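Local coordinates for acetylcholine-binding protein (Bulinus truncatus, PDB 2BJ0) that binds acetylcholine and forms a homopentamer that is homologous to the extracellular ligand-binding domain of nicotinic acetylcholine receptors, at the interface of chains A and B. Numbering follows the deposited sequence. Chains: chain A/B, Acetylcholine-binding protein.

Contact 1: the interface of chains A and B. Residues chain A 43, 45, 91, 121; chain B 37-38, 169.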
ATOM      1  N   LYS A  43      -7.717  14.509 -21.605  1.00 33.75           N
ATOM      2  CA  LYS A  43      -6.952  13.271 -21.618  1.00 32.56           C
ATOM      3  C   LYS A  43      -7.752  12.141 -22.233  1.00 31.24           C
ATOM      4  O   LYS A  43      -7.187  11.093 -22.510  1.00 30.84           O
ATOM      5  CB  LYS A  43      -6.504  12.879 -20.213  1.00 32.33           C
ATOM      6  CG  LYS A  43      -5.513  13.861 -19.594  1.00 34.25           C
ATOM      7  CD  LYS A  43      -5.013  13.396 -18.229  1.00 34.37           C
ATOM      8  CE  LYS A  43      -4.129  14.492 -17.601  1.00 39.69           C
ATOM      9  NZ  LYS A  43      -3.840  14.198 -16.168  1.00 43.41           N
ATOM     10  N   GLN A  45     -10.164  10.357 -20.663  1.00 25.67           N
ATOM     11  CA  GLN A  45     -10.194   9.329 -19.642  1.00 25.06           C
ATOM     12  C   GLN A  45     -11.432   9.479 -18.772  1.00 24.58           C
ATOM     13  O   GLN A  45     -11.865  10.599 -18.457  1.00 24.42           O
ATOM     14  CB  GLN A  45      -8.917   9.381 -18.778  1.00 25.50           C
ATOM     15  CG  GLN A  45      -7.667   9.076 -19.589  1.00 24.97           C
ATOM     16  CD  GLN A  45      -6.370   9.275 -18.797  1.00 26.11           C
ATOM     17  OE1 GLN A  45      -6.409   9.461 -17.586  1.00 26.10           O
ATOM     18  NE2 GLN A  45      -5.223   9.239 -19.497  1.00 27.41           N
ATOM     19  N   ILE A  91      -6.626   1.447 -17.151  1.00 23.17           N
ATOM     20  CA  ILE A  91      -5.395   2.174 -17.295  1.00 21.90           C
ATOM     21  C   ILE A  91      -4.826   2.562 -15.920  1.00 22.51           C
ATOM     22  O   ILE A  91      -3.828   3.246 -15.852  1.00 24.14           O
ATOM     23  CB  ILE A  91      -5.563   3.420 -18.218  1.00 21.58           C
ATOM     24  CG1 ILE A  91      -6.395   4.505 -17.537  1.00 20.74           C
ATOM     25  CG2 ILE A  91      -6.150   3.017 -19.637  1.00 21.60           C
ATOM     26  CD1 ILE A  91      -6.197   5.901 -18.190  1.00 20.59           C
ATOM     27  N   THR A 121      -9.618   4.677 -20.962  1.00 26.19           N
ATOM     28  CA  THR A 121      -9.697   5.731 -21.966  1.00 27.55           C
ATOM     29  C   THR A 121     -10.955   5.587 -22.795  1.00 28.68           C
ATOM     30  O   THR A 121     -11.453   4.486 -22.992  1.00 27.60           O
ATOM     31  CB  THR A 121      -8.447   5.784 -22.907  1.00 28.13           C
ATOM     32  OG1 THR A 121      -8.398   4.604 -23.695  1.00 30.67           O
ATOM     33  CG2 THR A 121      -7.183   5.658 -22.123  1.00 26.59           C
TER
ATOM     34  N   VAL B  37      -0.861   7.075 -21.755  1.00 25.45           N
ATOM     35  CA  VAL B  37      -1.907   7.685 -20.953  1.00 25.63           C
ATOM     36  C   VAL B  37      -1.544   9.005 -20.271  1.00 27.41           C
ATOM     37  O   VAL B  37      -2.405   9.642 -19.656  1.00 28.08           O
ATOM     38  CB  VAL B  37      -2.491   6.672 -19.922  1.00 26.79           C
ATOM     39  CG1 VAL B  37      -3.108   5.503 -20.639  1.00 21.39           C
ATOM     40  CG2 VAL B  37      -1.438   6.173 -18.980  1.00 24.02           C
ATOM     41  N   GLU B  38      -0.273   9.390 -20.342  1.00 26.76           N
ATOM     42  CA  GLU B  38       0.131  10.726 -19.978  1.00 27.81           C
ATOM     43  C   GLU B  38       1.254  11.075 -20.910  1.00 26.67           C
ATOM     44  O   GLU B  38       2.111  10.239 -21.173  1.00 25.35           O
ATOM     45  CB  GLU B  38       0.693  10.809 -18.545  1.00 28.25           C
ATOM     46  CG  GLU B  38      -0.267  10.512 -17.398  1.00 35.68           C
ATOM     47  CD  GLU B  38      -1.238  11.652 -17.077  1.00 43.24           C
ATOM     48  OE1 GLU B  38      -1.037  12.792 -17.568  1.00 47.11           O
ATOM     49  OE2 GLU B  38      -2.209  11.398 -16.326  1.00 45.07           O
ATOM     50  N   LYS B 169      -6.168   9.794 -28.222  1.00 30.49           N
ATOM     51  CA  LYS B 169      -5.388  11.040 -28.132  1.00 30.16           C
ATOM     52  C   LYS B 169      -4.080  11.005 -28.902  1.00 29.18           C
ATOM     53  O   LYS B 169      -3.659  12.024 -29.418  1.00 28.50           O
ATOM     54  CB  LYS B 169      -5.069  11.414 -26.664  1.00 31.64           C
ATOM     55  CG  LYS B 169      -6.134  12.316 -25.983  1.00 35.99           C
ATOM     56  CD  LYS B 169      -6.062  13.805 -26.426  1.00 37.97           C
ATOM     57  CE  LYS B 169      -7.364  14.572 -26.083  1.00 39.10           C
ATOM     58  NZ  LYS B 169      -7.281  16.058 -26.307  1.00 40.09           N
TER
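A:Lys43 reaches across the subunit boundary to B:Glu38, its NZ ammonium standing 3.2 Å from carboxylate OE2 in a salt bridge. The ammonium uses the syn lone pair of OE2, on the side of the other oxygen, OE1, with which it makes a weak second bond. The lysine chain is extended beyond CG, whereas the glutamate is bent at chi2 (-77°), and the two side chains cross obliquely near their tips. Beside this ion pair A:Gln45 puts its amide nitrogen NE2 2.9 Å from the backbone O of B:Val37. That carbonyl oxygen lies 5° out of the glutamine's amide plane, and NE2 meets it in the carbonyl plane, on a lone pair; the angle at the hydrogen is 134°, so the bond is well bent although it lies in plane. The side chain of B:Val37 points to an apolar partner: its CG1 methyl packs 4.0 Å from CD1 of A:Ile91, the two branched chains lying alongside but pointing opposite ways. B:Lys169 is peripheral, its aliphatic part passing near the main chain of A:Lys43. B:Val37 and B:Glu38 are consecutive near the end of strand 25-40, which puts carbonyl, methyl and carboxylate within one short stretch. On the opposite chain A:Gln45 begins strand 45-57, and A:Lys43 lies in the loop just before it. An alanine in place of A:Lys43 would probably leave the carboxylate of B:Glu38 without its cationic mate and free to turn. The patch joins one end of a strand in one subunit to the start of a strand in the next; with its ion pair, a hydrogen bond from the glutamine side-chain amide and a small apolar contact, it contributes to holding adjacent subunits of the pentamer together.

Contact 2: the interface of chains A and B. Residues chain A 86, 142; chain B 51, 98-99, 113, 115.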
ATOM      1  N   SER A  86     -10.106  -9.288 -14.333  1.00 25.59           N
ATOM      2  CA  SER A  86      -9.375  -8.074 -14.593  1.00 26.01           C
ATOM      3  C   SER A  86     -10.181  -7.255 -15.567  1.00 26.28           C
ATOM      4  O   SER A  86     -10.960  -7.803 -16.396  1.00 25.60           O
ATOM      5  CB  SER A  86      -7.975  -8.363 -15.174  1.00 26.07           C
ATOM      6  OG  SER A  86      -7.155  -9.099 -14.261  1.00 27.62           O
ATOM      7  N   TRP A 142      -8.166 -13.068 -16.178  1.00 25.83           N
ATOM      8  CA  TRP A 142      -6.868 -12.829 -16.760  1.00 25.88           C
ATOM      9  C   TRP A 142      -6.147 -14.102 -17.153  1.00 25.72           C
ATOM     10  O   TRP A 142      -5.382 -14.088 -18.115  1.00 25.74           O
ATOM     11  CB  TRP A 142      -5.989 -12.043 -15.781  1.00 27.11           C
ATOM     12  CG  TRP A 142      -4.758 -11.484 -16.420  1.00 27.42           C
ATOM     13  CD1 TRP A 142      -3.478 -11.852 -16.176  1.00 28.34           C
ATOM     14  CD2 TRP A 142      -4.699 -10.463 -17.424  1.00 29.02           C
ATOM     15  NE1 TRP A 142      -2.617 -11.113 -16.951  1.00 29.82           N
ATOM     16  CE2 TRP A 142      -3.339 -10.248 -17.723  1.00 28.11           C
ATOM     17  CE3 TRP A 142      -5.663  -9.679 -18.082  1.00 30.32           C
ATOM     18  CZ2 TRP A 142      -2.911  -9.301 -18.652  1.00 28.50           C
ATOM     19  CZ3 TRP A 142      -5.234  -8.728 -19.015  1.00 29.65           C
ATOM     20  CH2 TRP A 142      -3.868  -8.564 -19.298  1.00 28.02           C
TER
ATOM     21  N   TRP B  51       2.026  -4.532 -21.814  1.00 25.39           N
ATOM     22  CA  TRP B  51       1.906  -5.931 -21.428  1.00 25.58           C
ATOM     23  C   TRP B  51       3.247  -6.550 -21.682  1.00 26.50           C
ATOM     24  O   TRP B  51       3.741  -6.478 -22.801  1.00 27.20           O
ATOM     25  CB  TRP B  51       0.889  -6.656 -22.325  1.00 25.66           C
ATOM     26  CG  TRP B  51      -0.497  -6.342 -22.042  1.00 25.52           C
ATOM     27  CD1 TRP B  51      -0.976  -5.380 -21.205  1.00 26.34           C
ATOM     28  CD2 TRP B  51      -1.647  -6.945 -22.664  1.00 27.07           C
ATOM     29  NE1 TRP B  51      -2.355  -5.365 -21.234  1.00 26.58           N
ATOM     30  CE2 TRP B  51      -2.791  -6.319 -22.127  1.00 25.46           C
ATOM     31  CE3 TRP B  51      -1.816  -7.969 -23.621  1.00 29.47           C
ATOM     32  CZ2 TRP B  51      -4.095  -6.670 -22.507  1.00 28.81           C
ATOM     33  CZ3 TRP B  51      -3.123  -8.326 -24.009  1.00 27.75           C
ATOM     34  CH2 TRP B  51      -4.241  -7.676 -23.447  1.00 27.94           C
ATOM     35  N   SER B  98      -3.216  -6.096 -13.788  1.00 27.88           N
ATOM     36  CA  SER B  98      -3.809  -7.413 -14.014  1.00 28.24           C
ATOM     37  C   SER B  98      -3.656  -8.328 -12.796  1.00 28.36           C
ATOM     38  O   SER B  98      -2.951  -7.985 -11.843  1.00 27.61           O
ATOM     39  CB  SER B  98      -3.195  -8.029 -15.255  1.00 27.98           C
ATOM     40  OG  SER B  98      -1.792  -8.037 -15.140  1.00 28.67           O
ATOM     41  N   ALA B  99      -4.328  -9.476 -12.827  1.00 28.08           N
ATOM     42  CA  ALA B  99      -4.239 -10.475 -11.756  1.00 29.04           C
ATOM     43  C   ALA B  99      -2.810 -11.032 -11.628  1.00 28.68           C
ATOM     44  O   ALA B  99      -2.198 -11.408 -12.622  1.00 28.28           O
ATOM     45  CB  ALA B  99      -5.221 -11.615 -12.014  1.00 28.82           C
ATOM     46  N   VAL B 113       1.991 -12.745 -17.674  1.00 23.70           N
ATOM     47  CA  VAL B 113       1.788 -11.542 -18.480  1.00 23.98           C
ATOM     48  C   VAL B 113       1.295 -10.403 -17.621  1.00 23.25           C
ATOM     49  O   VAL B 113       0.116 -10.133 -17.608  1.00 23.09           O
ATOM     50  CB  VAL B 113       0.785 -11.766 -19.694  1.00 24.37           C
ATOM     51  CG1 VAL B 113       0.715 -10.512 -20.602  1.00 23.99           C
ATOM     52  CG2 VAL B 113       1.185 -12.952 -20.528  1.00 25.30           C
ATOM     53  N   SER B 115       0.247  -6.768 -16.912  1.00 22.28           N
ATOM     54  CA  SER B 115      -0.043  -5.534 -17.594  1.00 22.11           C
ATOM     55  C   SER B 115       0.255  -4.429 -16.584  1.00 21.57           C
ATOM     56  O   SER B 115      -0.302  -4.476 -15.521  1.00 21.62           O
ATOM     57  CB  SER B 115      -1.513  -5.455 -17.856  1.00 20.60           C
ATOM     58  OG  SER B 115      -1.776  -4.163 -18.336  1.00 20.91           O
TER
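The indole of A:Trp142 lies against B:Ser98 and B:Trp51 and has 88 Å² of the residue's surface hidden by chain B. CB of B:Ser98 sits over the centre of the indole face, 3.3 Å above its plane, in a CH-pi contact that spans both rings. B:Trp51 meets the same indole edge to face: the six-membered rings are turned 87° to each other, with centroids 5.3 Å apart. Here A:Trp142 supplies the edge, its CH2 standing over the B:Trp51 ring toward the rim, 3.7 Å from CZ2. CG of A:Trp142 is anti to the backbone N (chi1 -167°), which turns the indole toward chain B. Both tryptophans belong to the aromatic agonist pocket at the subunit boundary: A:Trp142 is the conserved tryptophan of loop B on the principal face, and B:Trp51 that of loop D on the complementary face.

Hydrogen bonds also cross the boundary. The indole N-H of A:Trp142, through NE1, is given to the backbone O of B:Val113 at 3.0 Å; the acceptor lies near the ring plane, while the donor is tilted out of the carbonyl plane. In another bond the backbone N of B:Ala99 donates to the hydroxyl OG of A:Ser86 at 3.2 Å. The first of these bonds would tend to fix the rotation of the indole within its plane, while the serine methylene covers one face.

Apolar packing is slight beside this: CB of A:Trp142 lies 3.9 Å from the CB methyl of B:Ala99.

A hydrogen bond within chain B helps position the serine whose CB covers the indole: OG of B:Ser98 accepts the backbone N-H of B:Ser115, with 3.0 Å between OG and N, nearly straight at 175°.

Contact 1 and contact 2 lie about 18 Å apart, measured between the centres of their C-alpha atoms, on the same boundary between chains A and B. They have no residue in common, but strand 45-57 enters both from opposite subunits: chain A's copy supplies A:Gln45 to contact 1, and chain B's copy supplies B:Trp51 to contact 2. Strand 115-121 does likewise, through A:Thr121 and B:Ser115. Each subunit therefore uses different parts of the same strands on its two faces, as expected in a cyclic pentamer. Contact 1 would steady the boundary at a distance from the aromatic site of contact 2.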